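Local atomic coordinates of rhodopsin (Todarodes pacificus, PDB entry 2Z73), a protein that senses light in squid vision, using isomerization of its bound retinal to trigger G-protein signaling that activates phospholipase C. Residues A[27-32]-A[293-298]; A[35-40]-A[300-305]; A[84-89]-A[112-117]; A[271-276]-A[305-310]. All coordinates share one frame; numbering follows the deposited sequence.

Interaction 1 (A[27-32]-A[293-298]); sequences DQVPDA and TPYAAQ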
loop_
_atom_site.group_PDB
_atom_site.type_symbol
_atom_site.label_atom_id
_atom_site.label_comp_id
_atom_site.label_asym_id
_atom_site.label_seq_id
_atom_site.Cartn_x
_atom_site.Cartn_y
_atom_site.Cartn_z
ATOM N N ASP A 27 14.868 27.524 11.662
ATOM C CA ASP A 27 16.214 27.249 12.121
ATOM C C ASP A 27 16.477 25.818 11.723
ATOM O O ASP A 27 15.544 25.042 11.510
ATOM C CB ASP A 27 16.328 27.367 13.642
ATOM C CG ASP A 27 16.274 28.799 14.132
ATOM O OD1 ASP A 27 16.754 29.708 13.421
ATOM O OD2 ASP A 27 15.766 29.014 15.246
ATOM N N GLN A 28 17.745 25.454 11.626
ATOM C CA GLN A 28 18.084 24.102 11.242
ATOM C C GLN A 28 17.976 23.150 12.414
ATOM O O GLN A 28 18.594 23.366 13.458
ATOM C CB GLN A 28 19.491 24.061 10.671
ATOM C CG GLN A 28 19.915 22.683 10.258
ATOM C CD GLN A 28 21.233 22.701 9.542
ATOM O OE1 GLN A 28 22.166 23.380 9.964
ATOM N NE2 GLN A 28 21.325 21.948 8.453
ATOM N N VAL A 29 17.187 22.093 12.236
ATOM C CA VAL A 29 16.998 21.084 13.265
ATOM C C VAL A 29 18.358 20.529 13.662
ATOM O O VAL A 29 19.307 20.588 12.893
ATOM C CB VAL A 29 16.094 19.940 12.760
ATOM C CG1 VAL A 29 14.753 20.511 12.310
ATOM C CG2 VAL A 29 16.780 19.182 11.614
ATOM N N PRO A 30 18.469 19.979 14.876
ATOM C CA PRO A 30 19.714 19.412 15.398
ATOM C C PRO A 30 20.263 18.231 14.592
ATOM O O PRO A 30 19.515 17.521 13.921
ATOM C CB PRO A 30 19.332 18.997 16.818
ATOM C CG PRO A 30 18.187 19.910 17.153
ATOM C CD PRO A 30 17.400 19.902 15.885
ATOM N N ASP A 31 21.572 18.014 14.684
ATOM C CA ASP A 31 22.223 16.913 13.979
ATOM C C ASP A 31 21.544 15.579 14.284
ATOM O O ASP A 31 21.232 14.802 13.380
ATOM C CB ASP A 31 23.689 16.813 14.387
ATOM C CG ASP A 31 24.503 18.011 13.954
ATOM O OD1 ASP A 31 23.934 18.944 13.354
ATOM O OD2 ASP A 31 25.723 18.019 14.219
ATOM N N ALA A 32 21.327 15.318 15.567
ATOM C CA ALA A 32 20.715 14.077 15.998
ATOM C C ALA A 32 19.414 13.800 15.272
ATOM O O ALA A 32 19.049 12.641 15.069
ATOM C CB ALA A 32 20.476 14.114 17.496
ATOM N N THR A 293 5.288 23.386 10.155
ATOM C CA THR A 293 6.673 23.551 10.578
ATOM C C THR A 293 7.503 22.354 10.110
ATOM O O THR A 293 6.955 21.320 9.696
ATOM C CB THR A 293 6.785 23.599 12.103
ATOM O OG1 THR A 293 6.187 22.416 12.651
ATOM C CG2 THR A 293 6.093 24.827 12.655
ATOM N N PRO A 294 8.841 22.473 10.188
ATOM C CA PRO A 294 9.759 21.404 9.780
ATOM C C PRO A 294 9.330 20.023 10.287
ATOM O O PRO A 294 9.319 19.076 9.515
ATOM C CB PRO A 294 11.085 21.859 10.367
ATOM C CG PRO A 294 11.001 23.333 10.215
ATOM C CD PRO A 294 9.595 23.642 10.673
ATOM N N TYR A 295 8.979 19.921 11.571
ATOM C CA TYR A 295 8.535 18.654 12.160
ATOM C C TYR A 295 7.085 18.367 11.776
ATOM O O TYR A 295 6.692 17.211 11.622
ATOM C CB TYR A 295 8.627 18.678 13.687
ATOM C CG TYR A 295 10.022 18.815 14.248
ATOM C CD1 TYR A 295 10.292 19.736 15.266
ATOM C CD2 TYR A 295 11.078 18.042 13.765
ATOM C CE1 TYR A 295 11.569 19.889 15.783
ATOM C CE2 TYR A 295 12.376 18.187 14.284
ATOM C CZ TYR A 295 12.605 19.114 15.290
ATOM O OH TYR A 295 13.870 19.278 15.808
ATOM N N ALA A 296 6.291 19.423 11.636
ATOM C CA ALA A 296 4.884 19.271 11.284
ATOM C C ALA A 296 4.754 18.466 10.003
ATOM O O ALA A 296 3.830 17.658 9.843
ATOM C CB ALA A 296 4.231 20.640 11.106
ATOM N N ALA A 297 5.688 18.698 9.085
ATOM C CA ALA A 297 5.684 17.995 7.814
ATOM C C ALA A 297 6.560 16.745 7.896
ATOM O O ALA A 297 6.100 15.637 7.609
ATOM C CB ALA A 297 6.167 18.925 6.705
ATOM N N GLN A 298 7.807 16.910 8.324
ATOM C CA GLN A 298 8.720 15.775 8.404
ATOM C C GLN A 298 8.207 14.517 9.124
ATOM O O GLN A 298 8.042 13.479 8.501
ATOM C CB GLN A 298 10.048 16.206 9.030
ATOM C CG GLN A 298 11.230 15.381 8.526
ATOM C CD GLN A 298 11.384 15.473 7.015
ATOM O OE1 GLN A 298 11.678 16.546 6.481
ATOM N NE2 GLN A 298 11.175 14.350 6.317
#

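Interaction 2 (A[35-40]-A[300-305]); sequences YSLGIF and PVMFAK. With RET (retinal), chain D.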
loop_
_atom_site.group_PDB
_atom_site.type_symbol
_atom_site.label_atom_id
_atom_site.label_comp_id
_atom_site.label_asym_id
_atom_site.label_seq_id
_atom_site.Cartn_x
_atom_site.Cartn_y
_atom_site.Cartn_z
ATOM N N TYR A 35 20.299 12.604 11.665
ATOM C CA TYR A 35 20.851 11.258 11.796
ATOM C C TYR A 35 19.777 10.213 12.088
ATOM O O TYR A 35 19.792 9.116 11.527
ATOM C CB TYR A 35 21.918 11.257 12.891
ATOM C CG TYR A 35 23.055 12.202 12.571
ATOM C CD1 TYR A 35 23.884 12.712 13.574
ATOM C CD2 TYR A 35 23.284 12.611 11.257
ATOM C CE1 TYR A 35 24.907 13.613 13.267
ATOM C CE2 TYR A 35 24.298 13.502 10.942
ATOM C CZ TYR A 35 25.105 14.003 11.946
ATOM O OH TYR A 35 26.091 14.907 11.614
ATOM N N SER A 36 18.843 10.556 12.960
ATOM C CA SER A 36 17.785 9.640 13.285
ATOM C C SER A 36 16.907 9.462 12.057
ATOM O O SER A 36 16.479 8.350 11.740
ATOM C CB SER A 36 16.961 10.181 14.452
ATOM O OG SER A 36 17.789 10.324 15.588
ATOM N N LEU A 37 16.649 10.559 11.358
ATOM C CA LEU A 37 15.814 10.497 10.165
ATOM C C LEU A 37 16.416 9.551 9.122
ATOM O O LEU A 37 15.719 8.706 8.566
ATOM C CB LEU A 37 15.630 11.901 9.568
ATOM C CG LEU A 37 14.620 12.804 10.290
ATOM C CD1 LEU A 37 14.532 14.159 9.599
ATOM C CD2 LEU A 37 13.252 12.130 10.286
ATOM N N GLY A 38 17.716 9.695 8.878
ATOM C CA GLY A 38 18.395 8.848 7.917
ATOM C C GLY A 38 18.381 7.393 8.347
ATOM O O GLY A 38 18.103 6.502 7.549
ATOM N N ILE A 39 18.685 7.146 9.615
ATOM C CA ILE A 39 18.687 5.788 10.126
ATOM C C ILE A 39 17.289 5.224 9.992
ATOM O O ILE A 39 17.098 4.085 9.583
ATOM C CB ILE A 39 19.108 5.755 11.601
ATOM C CG1 ILE A 39 20.594 6.113 11.708
ATOM C CG2 ILE A 39 18.784 4.392 12.213
ATOM C CD1 ILE A 39 21.095 6.301 13.122
ATOM N N PHE A 40 16.305 6.040 10.330
ATOM C CA PHE A 40 14.919 5.608 10.265
ATOM C C PHE A 40 14.517 5.121 8.876
ATOM O O PHE A 40 14.156 3.948 8.695
ATOM C CB PHE A 40 13.983 6.744 10.679
ATOM C CG PHE A 40 12.543 6.351 10.674
ATOM C CD1 PHE A 40 12.005 5.671 11.753
ATOM C CD2 PHE A 40 11.746 6.608 9.566
ATOM C CE1 PHE A 40 10.687 5.246 11.728
ATOM C CE2 PHE A 40 10.429 6.189 9.527
ATOM C CZ PHE A 40 9.896 5.505 10.610
ATOM N N PRO A 300 5.330 13.432 10.051
ATOM C CA PRO A 300 4.191 12.735 9.454
ATOM C C PRO A 300 4.525 12.108 8.099
ATOM O O PRO A 300 3.857 11.158 7.675
ATOM C CB PRO A 300 3.140 13.830 9.338
ATOM C CG PRO A 300 3.464 14.704 10.488
ATOM C CD PRO A 300 4.959 14.816 10.378
ATOM N N VAL A 301 5.543 12.625 7.413
ATOM C CA VAL A 301 5.923 12.044 6.120
ATOM C C VAL A 301 6.686 10.740 6.348
ATOM O O VAL A 301 6.555 9.800 5.575
ATOM C CB VAL A 301 6.798 13.004 5.252
ATOM C CG1 VAL A 301 8.233 12.984 5.731
ATOM C CG2 VAL A 301 6.733 12.593 3.781
ATOM N N MET A 302 7.477 10.682 7.411
ATOM C CA MET A 302 8.215 9.462 7.731
ATOM C C MET A 302 7.209 8.338 8.002
ATOM O O MET A 302 7.344 7.219 7.505
ATOM C CB MET A 302 9.090 9.673 8.974
ATOM C CG MET A 302 10.082 10.802 8.832
ATOM S SD MET A 302 10.909 10.736 7.224
ATOM C CE MET A 302 12.514 10.107 7.720
ATOM N N PHE A 303 6.195 8.655 8.796
ATOM C CA PHE A 303 5.152 7.697 9.123
ATOM C C PHE A 303 4.545 7.210 7.814
ATOM O O PHE A 303 4.320 6.014 7.631
ATOM C CB PHE A 303 4.078 8.371 9.984
ATOM C CG PHE A 303 3.121 7.412 10.624
ATOM C CD1 PHE A 303 3.560 6.523 11.597
ATOM C CD2 PHE A 303 1.776 7.388 10.246
ATOM C CE1 PHE A 303 2.677 5.613 12.191
ATOM C CE2 PHE A 303 0.879 6.485 10.831
ATOM C CZ PHE A 303 1.332 5.593 11.806
ATOM N N ALA A 304 4.289 8.140 6.896
ATOM C CA ALA A 304 3.714 7.784 5.595
ATOM C C ALA A 304 4.668 6.895 4.796
ATOM O O ALA A 304 4.264 5.857 4.272
ATOM C CB ALA A 304 3.361 9.052 4.790
ATOM N N LYS A 305 5.934 7.290 4.717
ATOM C CA LYS A 305 6.914 6.507 3.969
ATOM C C LYS A 305 7.064 5.056 4.453
ATOM O O LYS A 305 7.292 4.150 3.651
ATOM C CB LYS A 305 8.280 7.197 4.005
ATOM C CG LYS A 305 8.335 8.516 3.263
ATOM C CD LYS A 305 9.772 8.932 3.012
ATOM C CE LYS A 305 9.884 10.373 2.553
ATOM N NZ LYS A 305 9.555 10.597 1.150
HETATM C C1 RET D . -1.897 12.218 -0.972
HETATM C C2 RET D . -2.973 11.657 0.000
HETATM C C3 RET D . -2.649 10.317 0.638
HETATM C C4 RET D . -2.232 9.254 -0.392
HETATM C C5 RET D . -1.189 9.766 -1.387
HETATM C C6 RET D . -1.016 11.099 -1.662
HETATM C C7 RET D . 0.036 11.599 -2.643
HETATM C C8 RET D . 1.419 11.587 -2.405
HETATM C C9 RET D . 2.567 11.954 -3.247
HETATM C C10 RET D . 3.744 11.768 -2.637
HETATM C C11 RET D . 5.102 11.934 -3.109
HETATM C C12 RET D . 6.264 11.724 -2.419
HETATM C C13 RET D . 6.608 11.397 -0.981
HETATM C C14 RET D . 7.907 11.157 -0.628
HETATM C C15 RET D . 8.326 10.852 0.746
HETATM C C16 RET D . -2.581 13.088 -2.027
HETATM C C17 RET D . -1.030 13.199 -0.115
HETATM C C18 RET D . -0.425 8.606 -1.971
HETATM C C19 RET D . 2.361 12.443 -4.667
HETATM C C20 RET D . 5.436 11.359 0.025
#

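Interaction 3 (A[84-89]-A[112-117]); sequences SLVNGF and GFIGGI. With RET (retinal), chain D.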
loop_
_atom_site.group_PDB
_atom_site.type_symbol
_atom_site.label_atom_id
_atom_site.label_comp_id
_atom_site.label_asym_id
_atom_site.label_seq_id
_atom_site.Cartn_x
_atom_site.Cartn_y
_atom_site.Cartn_z
ATOM N N SER A 84 10.114 1.740 -0.986
ATOM C CA SER A 84 11.116 1.599 0.051
ATOM C C SER A 84 12.539 1.768 -0.479
ATOM O O SER A 84 13.381 2.377 0.191
ATOM C CB SER A 84 10.965 0.231 0.727
ATOM O OG SER A 84 9.610 0.016 1.130
ATOM N N LEU A 85 12.803 1.238 -1.675
ATOM C CA LEU A 85 14.130 1.334 -2.277
ATOM C C LEU A 85 14.498 2.792 -2.564
ATOM O O LEU A 85 15.459 3.344 -2.010
ATOM C CB LEU A 85 14.182 0.572 -3.606
ATOM C CG LEU A 85 15.513 -0.056 -4.075
ATOM C CD1 LEU A 85 15.549 -0.035 -5.597
ATOM C CD2 LEU A 85 16.724 0.681 -3.512
ATOM N N VAL A 86 13.713 3.390 -3.454
ATOM C CA VAL A 86 13.920 4.745 -3.897
ATOM C C VAL A 86 13.767 5.824 -2.828
ATOM O O VAL A 86 14.497 6.806 -2.832
ATOM C CB VAL A 86 12.977 5.073 -5.071
ATOM C CG1 VAL A 86 13.194 6.509 -5.538
ATOM C CG2 VAL A 86 13.220 4.113 -6.206
ATOM N N ASN A 87 12.819 5.642 -1.919
ATOM C CA ASN A 87 12.573 6.635 -0.888
ATOM C C ASN A 87 13.438 6.539 0.361
ATOM O O ASN A 87 13.386 7.417 1.214
ATOM C CB ASN A 87 11.095 6.603 -0.486
ATOM C CG ASN A 87 10.187 7.159 -1.567
ATOM O OD1 ASN A 87 10.133 8.367 -1.783
ATOM N ND2 ASN A 87 9.480 6.277 -2.260
ATOM N N GLY A 88 14.230 5.482 0.479
ATOM C CA GLY A 88 15.061 5.336 1.659
ATOM C C GLY A 88 16.532 5.516 1.366
ATOM O O GLY A 88 17.044 6.648 1.297
ATOM N N PHE A 89 17.219 4.387 1.205
ATOM C CA PHE A 89 18.646 4.412 0.897
ATOM C C PHE A 89 18.831 4.269 -0.609
ATOM O O PHE A 89 18.196 3.414 -1.236
ATOM C CB PHE A 89 19.385 3.297 1.636
ATOM C CG PHE A 89 20.842 3.216 1.291
ATOM C CD1 PHE A 89 21.276 2.427 0.227
ATOM C CD2 PHE A 89 21.772 3.976 1.981
ATOM C CE1 PHE A 89 22.619 2.403 -0.149
ATOM C CE2 PHE A 89 23.117 3.960 1.615
ATOM C CZ PHE A 89 23.539 3.169 0.541
ATOM N N GLY A 112 10.386 12.201 -5.889
ATOM C CA GLY A 112 9.008 12.558 -5.597
ATOM C C GLY A 112 7.985 11.864 -6.475
ATOM O O GLY A 112 6.941 11.441 -5.990
ATOM N N PHE A 113 8.294 11.760 -7.765
ATOM C CA PHE A 113 7.421 11.125 -8.748
ATOM C C PHE A 113 7.229 9.621 -8.472
ATOM O O PHE A 113 6.131 9.078 -8.643
ATOM C CB PHE A 113 8.012 11.337 -10.139
ATOM C CG PHE A 113 7.257 10.654 -11.243
ATOM C CD1 PHE A 113 5.889 10.821 -11.383
ATOM C CD2 PHE A 113 7.934 9.877 -12.180
ATOM C CE1 PHE A 113 5.197 10.232 -12.433
ATOM C CE2 PHE A 113 7.250 9.277 -13.242
ATOM C CZ PHE A 113 5.873 9.460 -13.366
ATOM N N ILE A 114 8.308 8.962 -8.058
ATOM C CA ILE A 114 8.280 7.553 -7.746
ATOM C C ILE A 114 7.503 7.331 -6.459
ATOM O O ILE A 114 6.770 6.344 -6.309
ATOM C CB ILE A 114 9.704 7.004 -7.571
ATOM C CG1 ILE A 114 10.380 6.891 -8.938
ATOM C CG2 ILE A 114 9.673 5.657 -6.866
ATOM C CD1 ILE A 114 9.736 5.871 -9.856
ATOM N N GLY A 115 7.668 8.257 -5.524
ATOM C CA GLY A 115 6.972 8.151 -4.259
ATOM C C GLY A 115 5.480 8.245 -4.490
ATOM O O GLY A 115 4.695 7.463 -3.943
ATOM N N GLY A 116 5.081 9.194 -5.330
ATOM C CA GLY A 116 3.670 9.367 -5.594
ATOM C C GLY A 116 3.067 8.279 -6.444
ATOM O O GLY A 116 1.976 7.777 -6.156
ATOM N N ILE A 117 3.788 7.913 -7.497
ATOM C CA ILE A 117 3.344 6.898 -8.438
ATOM C C ILE A 117 3.046 5.574 -7.763
ATOM O O ILE A 117 2.076 4.917 -8.110
ATOM C CB ILE A 117 4.400 6.696 -9.556
ATOM C CG1 ILE A 117 3.821 5.852 -10.692
ATOM C CG2 ILE A 117 5.617 6.013 -9.002
ATOM C CD1 ILE A 117 4.752 5.732 -11.887
HETATM C C1 RET D . -1.897 12.218 -0.972
HETATM C C2 RET D . -2.973 11.657 0.000
HETATM C C3 RET D . -2.649 10.317 0.638
HETATM C C4 RET D . -2.232 9.254 -0.392
HETATM C C5 RET D . -1.189 9.766 -1.387
HETATM C C6 RET D . -1.016 11.099 -1.662
HETATM C C7 RET D . 0.036 11.599 -2.643
HETATM C C8 RET D . 1.419 11.587 -2.405
HETATM C C9 RET D . 2.567 11.954 -3.247
HETATM C C10 RET D . 3.744 11.768 -2.637
HETATM C C11 RET D . 5.102 11.934 -3.109
HETATM C C12 RET D . 6.264 11.724 -2.419
HETATM C C13 RET D . 6.608 11.397 -0.981
HETATM C C14 RET D . 7.907 11.157 -0.628
HETATM C C15 RET D . 8.326 10.852 0.746
HETATM C C16 RET D . -2.581 13.088 -2.027
HETATM C C17 RET D . -1.030 13.199 -0.115
HETATM C C18 RET D . -0.425 8.606 -1.971
HETATM C C19 RET D . 2.361 12.443 -4.667
HETATM C C20 RET D . 5.436 11.359 0.025
#

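Interaction 4 (A[271-276]-A[305-310]); sequences LLSWSP and KASAIH. With RET (retinal), chain D.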
loop_
_atom_site.group_PDB
_atom_site.type_symbol
_atom_site.label_atom_id
_atom_site.label_comp_id
_atom_site.label_asym_id
_atom_site.label_seq_id
_atom_site.Cartn_x
_atom_site.Cartn_y
_atom_site.Cartn_z
ATOM N N LEU A 271 -4.240 3.946 5.005
ATOM C CA LEU A 271 -4.952 5.155 5.416
ATOM C C LEU A 271 -4.359 5.779 6.679
ATOM O O LEU A 271 -4.028 6.971 6.697
ATOM C CB LEU A 271 -6.431 4.838 5.642
ATOM C CG LEU A 271 -7.109 4.286 4.389
ATOM C CD1 LEU A 271 -8.536 3.893 4.698
ATOM C CD2 LEU A 271 -7.052 5.329 3.279
ATOM N N LEU A 272 -4.224 4.982 7.734
ATOM C CA LEU A 272 -3.657 5.473 8.985
ATOM C C LEU A 272 -2.265 6.033 8.769
ATOM O O LEU A 272 -1.844 6.943 9.474
ATOM C CB LEU A 272 -3.572 4.347 10.022
ATOM C CG LEU A 272 -4.878 3.885 10.655
ATOM C CD1 LEU A 272 -4.617 2.641 11.479
ATOM C CD2 LEU A 272 -5.454 5.000 11.515
ATOM N N SER A 273 -1.547 5.482 7.797
ATOM C CA SER A 273 -0.192 5.940 7.504
ATOM C C SER A 273 -0.131 7.229 6.672
ATOM O O SER A 273 0.677 8.110 6.956
ATOM C CB SER A 273 0.592 4.843 6.776
ATOM O OG SER A 273 0.623 3.652 7.526
ATOM N N TRP A 274 -0.980 7.342 5.654
ATOM C CA TRP A 274 -0.957 8.526 4.801
ATOM C C TRP A 274 -1.849 9.701 5.192
ATOM O O TRP A 274 -1.465 10.856 4.998
ATOM C CB TRP A 274 -1.269 8.154 3.342
ATOM C CG TRP A 274 -0.185 7.387 2.655
ATOM C CD1 TRP A 274 -0.021 6.032 2.640
ATOM C CD2 TRP A 274 0.904 7.929 1.894
ATOM N NE1 TRP A 274 1.097 5.697 1.919
ATOM C CE2 TRP A 274 1.684 6.839 1.449
ATOM C CE3 TRP A 274 1.297 9.230 1.546
ATOM C CZ2 TRP A 274 2.838 7.007 0.669
ATOM C CZ3 TRP A 274 2.449 9.403 0.769
ATOM C CH2 TRP A 274 3.203 8.297 0.341
ATOM N N SER A 275 -3.032 9.425 5.731
ATOM C CA SER A 275 -3.951 10.500 6.086
ATOM C C SER A 275 -3.348 11.638 6.894
ATOM O O SER A 275 -3.676 12.795 6.659
ATOM C CB SER A 275 -5.169 9.930 6.795
ATOM O OG SER A 275 -5.856 9.044 5.924
ATOM N N PRO A 276 -2.462 11.336 7.853
ATOM C CA PRO A 276 -1.889 12.452 8.613
ATOM C C PRO A 276 -1.167 13.447 7.687
ATOM O O PRO A 276 -1.537 14.619 7.612
ATOM C CB PRO A 276 -0.931 11.752 9.573
ATOM C CG PRO A 276 -1.601 10.433 9.805
ATOM C CD PRO A 276 -2.062 10.042 8.430
ATOM N N LYS A 305 5.934 7.290 4.717
ATOM C CA LYS A 305 6.914 6.507 3.969
ATOM C C LYS A 305 7.064 5.056 4.453
ATOM O O LYS A 305 7.292 4.150 3.651
ATOM C CB LYS A 305 8.280 7.197 4.005
ATOM C CG LYS A 305 8.335 8.516 3.263
ATOM C CD LYS A 305 9.772 8.932 3.012
ATOM C CE LYS A 305 9.884 10.373 2.553
ATOM N NZ LYS A 305 9.555 10.597 1.150
ATOM N N ALA A 306 6.937 4.840 5.760
ATOM C CA ALA A 306 7.069 3.500 6.312
ATOM C C ALA A 306 5.889 2.618 5.915
ATOM O O ALA A 306 5.978 1.398 5.953
ATOM C CB ALA A 306 7.197 3.566 7.834
ATOM N N SER A 307 4.782 3.238 5.517
ATOM C CA SER A 307 3.608 2.460 5.119
ATOM C C SER A 307 3.974 1.319 4.192
ATOM O O SER A 307 3.460 0.230 4.324
ATOM C CB SER A 307 2.559 3.341 4.419
ATOM O OG SER A 307 1.425 2.576 3.996
ATOM N N ALA A 308 4.875 1.571 3.254
ATOM C CA ALA A 308 5.259 0.546 2.292
ATOM C C ALA A 308 6.023 -0.654 2.862
ATOM O O ALA A 308 6.448 -1.526 2.105
ATOM C CB ALA A 308 6.058 1.178 1.149
ATOM N N ILE A 309 6.195 -0.713 4.178
ATOM C CA ILE A 309 6.920 -1.831 4.772
ATOM C C ILE A 309 6.035 -2.647 5.703
ATOM O O ILE A 309 6.543 -3.456 6.484
ATOM C CB ILE A 309 8.086 -1.364 5.645
ATOM C CG1 ILE A 309 7.522 -0.818 6.963
ATOM C CG2 ILE A 309 8.925 -0.331 4.891
ATOM C CD1 ILE A 309 8.512 -0.705 8.079
ATOM N N HIS A 310 4.723 -2.456 5.632
ATOM C CA HIS A 310 3.856 -3.161 6.553
ATOM C C HIS A 310 3.138 -4.408 6.077
ATOM O O HIS A 310 3.068 -5.380 6.811
ATOM C CB HIS A 310 2.852 -2.179 7.150
ATOM C CG HIS A 310 3.473 -1.186 8.082
ATOM N ND1 HIS A 310 3.149 0.155 8.069
ATOM C CD2 HIS A 310 4.403 -1.338 9.054
ATOM C CE1 HIS A 310 3.855 0.785 8.990
ATOM N NE2 HIS A 310 4.623 -0.098 9.602
HETATM C C1 RET D . -1.897 12.218 -0.972
HETATM C C2 RET D . -2.973 11.657 0.000
HETATM C C3 RET D . -2.649 10.317 0.638
HETATM C C4 RET D . -2.232 9.254 -0.392
HETATM C C5 RET D . -1.189 9.766 -1.387
HETATM C C6 RET D . -1.016 11.099 -1.662
HETATM C C7 RET D . 0.036 11.599 -2.643
HETATM C C8 RET D . 1.419 11.587 -2.405
HETATM C C9 RET D . 2.567 11.954 -3.247
HETATM C C10 RET D . 3.744 11.768 -2.637
HETATM C C11 RET D . 5.102 11.934 -3.109
HETATM C C12 RET D . 6.264 11.724 -2.419
HETATM C C13 RET D . 6.608 11.397 -0.981
HETATM C C14 RET D . 7.907 11.157 -0.628
HETATM C C15 RET D . 8.326 10.852 0.746
HETATM C C16 RET D . -2.581 13.088 -2.027
HETATM C C17 RET D . -1.030 13.199 -0.115
HETATM C C18 RET D . -0.425 8.606 -1.971
HETATM C C19 RET D . 2.361 12.443 -4.667
HETATM C C20 RET D . 5.436 11.359 0.025
#

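Interaction 1 (A[27-32]-A[293-298])
Val29 and Pro30, the last residues before helix 31-61, meet the phenol end of Tyr295 in the first turn of helix 294-306. The closer part is gathered round the phenol oxygen. Pro30 CD lies 3.6 Å from Tyr295 OH, and the proline ring crosses the tyrosine at about a right angle. Val29 slides past the same side chain in the opposite direction, its CG1 3.9 Å from Tyr295 CE2 and oblique to the ring. Tyr295 has CG anti to its carbonyl carbon (chi1 -64°), which carries the phenol across the gap although its CB does not point at the loop. The approach to Pro294 is looser, Val29 CG1 standing 4.4 Å from Pro294 CB; the Pro30-Tyr295 touch, though closer, lies at the extracellular surface. Thr293 separately fixes the helix start as N-cap, its OG1 accepting from Ala296 N at 3.2 Å. The contact thus joins the extracellular beginnings of transmembrane helices 1 and 7 by van der Waals packing, without a polar bond between them. Around it, Tyr295 touches Val33 and Val29 touches Tyr34, both of helix 31-61; Val29 packs on Val182 of extracellular loop 173-199, whose N hydrogen-bonds Gln298 OE1, and Asp31 forms a salt bridge with Lys99.

Interaction 2 (A[35-40]-A[300-305])
Met302 reaches from helix 294-306 to Leu37 and Phe40 of helix 31-61, and meets the two in different ways. It crosses Leu37 at about a right angle, so that the terminal methyl CE comes up against Leu37 CD2 at 3.3 Å, a close approach, with Met302 CG 3.7 Å from the same CD2. Bends at chi2 (-45°) and chi3 curl the thioether and bring CE also to within 3.6 Å of Leu37 O. Phe40, by contrast, runs alongside Met302 in the opposite direction. With CG anti to the backbone N (chi1 -178°), its ring extends to the other helix and sets CE2 3.8 Å from Met302 CB, which approaches the ring obliquely. Replacing Met302 with an alanine would probably leave Leu37 CD2 without its partner and open a gap between the helices. A turn further on, Lys305 leads away to retinal, its NZ joined to RET C15 by a 1.3 Å covalent bond, the Schiff-base linkage characteristic of opsins. This interface of transmembrane helices 1 and 7 is flanked by helix 91-97, where Cys96 touches Leu37 and Met92 touches Met302, and by helix 246-286, where Tyr277 meets Val301 and Trp274 meets Ala304.

Interaction 3 (A[84-89]-A[112-117])
Asn87 is held by its amide and its backbone as it faces Gly115: ND2 forms a hydrogen bond with Phe83 O one turn earlier in its helix, while Asn87 O is bonded to Tyr111 OH. Its ND2 also lies 3.7 Å from Gly115 CA, so the amide packs against the backbone of helix 104-138. Chi1 of -71° swings the amide toward that helix, and chi2 of -74° leaves OD1 near the chromophore, 3.8 Å from RET C14. Beside this packing of amide on backbone, Val86 crosses Ile114 at about a right angle, its CB 3.8 Å from Ile114 CG2. The glycines make the polyene's bed: Gly116 CA is 3.5 Å from RET C19, and a beta carbon there would clash with that methyl. Gly112 O comes to 3.5 Å from RET C11. Segments 84-89 and 112-117 offer the retinal bare glycine backbone and a neutral amide, whose oxygen, close to the Schiff-base end, would probably lend modest electrostatic support to a positive charge on the linkage.

Interaction 4 (A[271-276]-A[305-310])
Helix 246-286 and the end of helix 294-306 approach closely where Ser273 and Ser307 face each other, their CA atoms 5.7 Å apart. Two small side chains allow this: Ser273 CB packs on Ser307 CB at 3.4 Å, while the hydroxyls are engaged by Gln269, Ser273 OG with its backbone O and Ser307 OG with its side-chain NE2. Trp274 adds the pyrrole side of its indole, setting NE1 3.7 Å from Ser307 CB. These residues belong to the Ser-Trp-Ser-Pro version of the CWxP motif of class A receptors, in which Pro276 kinks transmembrane helix 6. Just before the kink, Leu271 O accepts from both Ser275 N and Ser275 OG, the latter at 2.9 Å and 43° out of the carbonyl plane. The benzo side of Trp274 belongs to the retinal pocket: RET C18 sits 3.9 Å above one face, offset toward the rim, and CZ3 is 3.6 Å from RET C20. With an alanine at Trp274, the ionone ring and the C20 methyl would probably lose this wall and be freer to shift. Phe270 stacks on the indole as well. Farther along, the ring edge of His310, the residue preceding the NPxxY motif, turns to Ser273 OG, with ND1 at a loose 4.3 Å.

In the fold
Interactions 1 and 2 follow one another down the interface of helices 31-61 and 294-306, their centres about 11 Å apart, from the extracellular surface into the bilayer. Interaction 4 continues along the seventh transmembrane helix, shares Lys305 with interaction 2, their centres about 11 Å apart, but turns to helix 246-286. Interaction 3, between helices 70-87 and 104-138, is nested within the chain loop that interactions 1 and 2 close and completed before interaction 4 begins; its centre lies about 13 Å from those of interactions 2 and 4. Interactions 2, 3 and 4 all touch retinal: four of the five helices involved touch the chromophore here, helix 31-61 packing behind, consistent with isomerization being felt across the bundle.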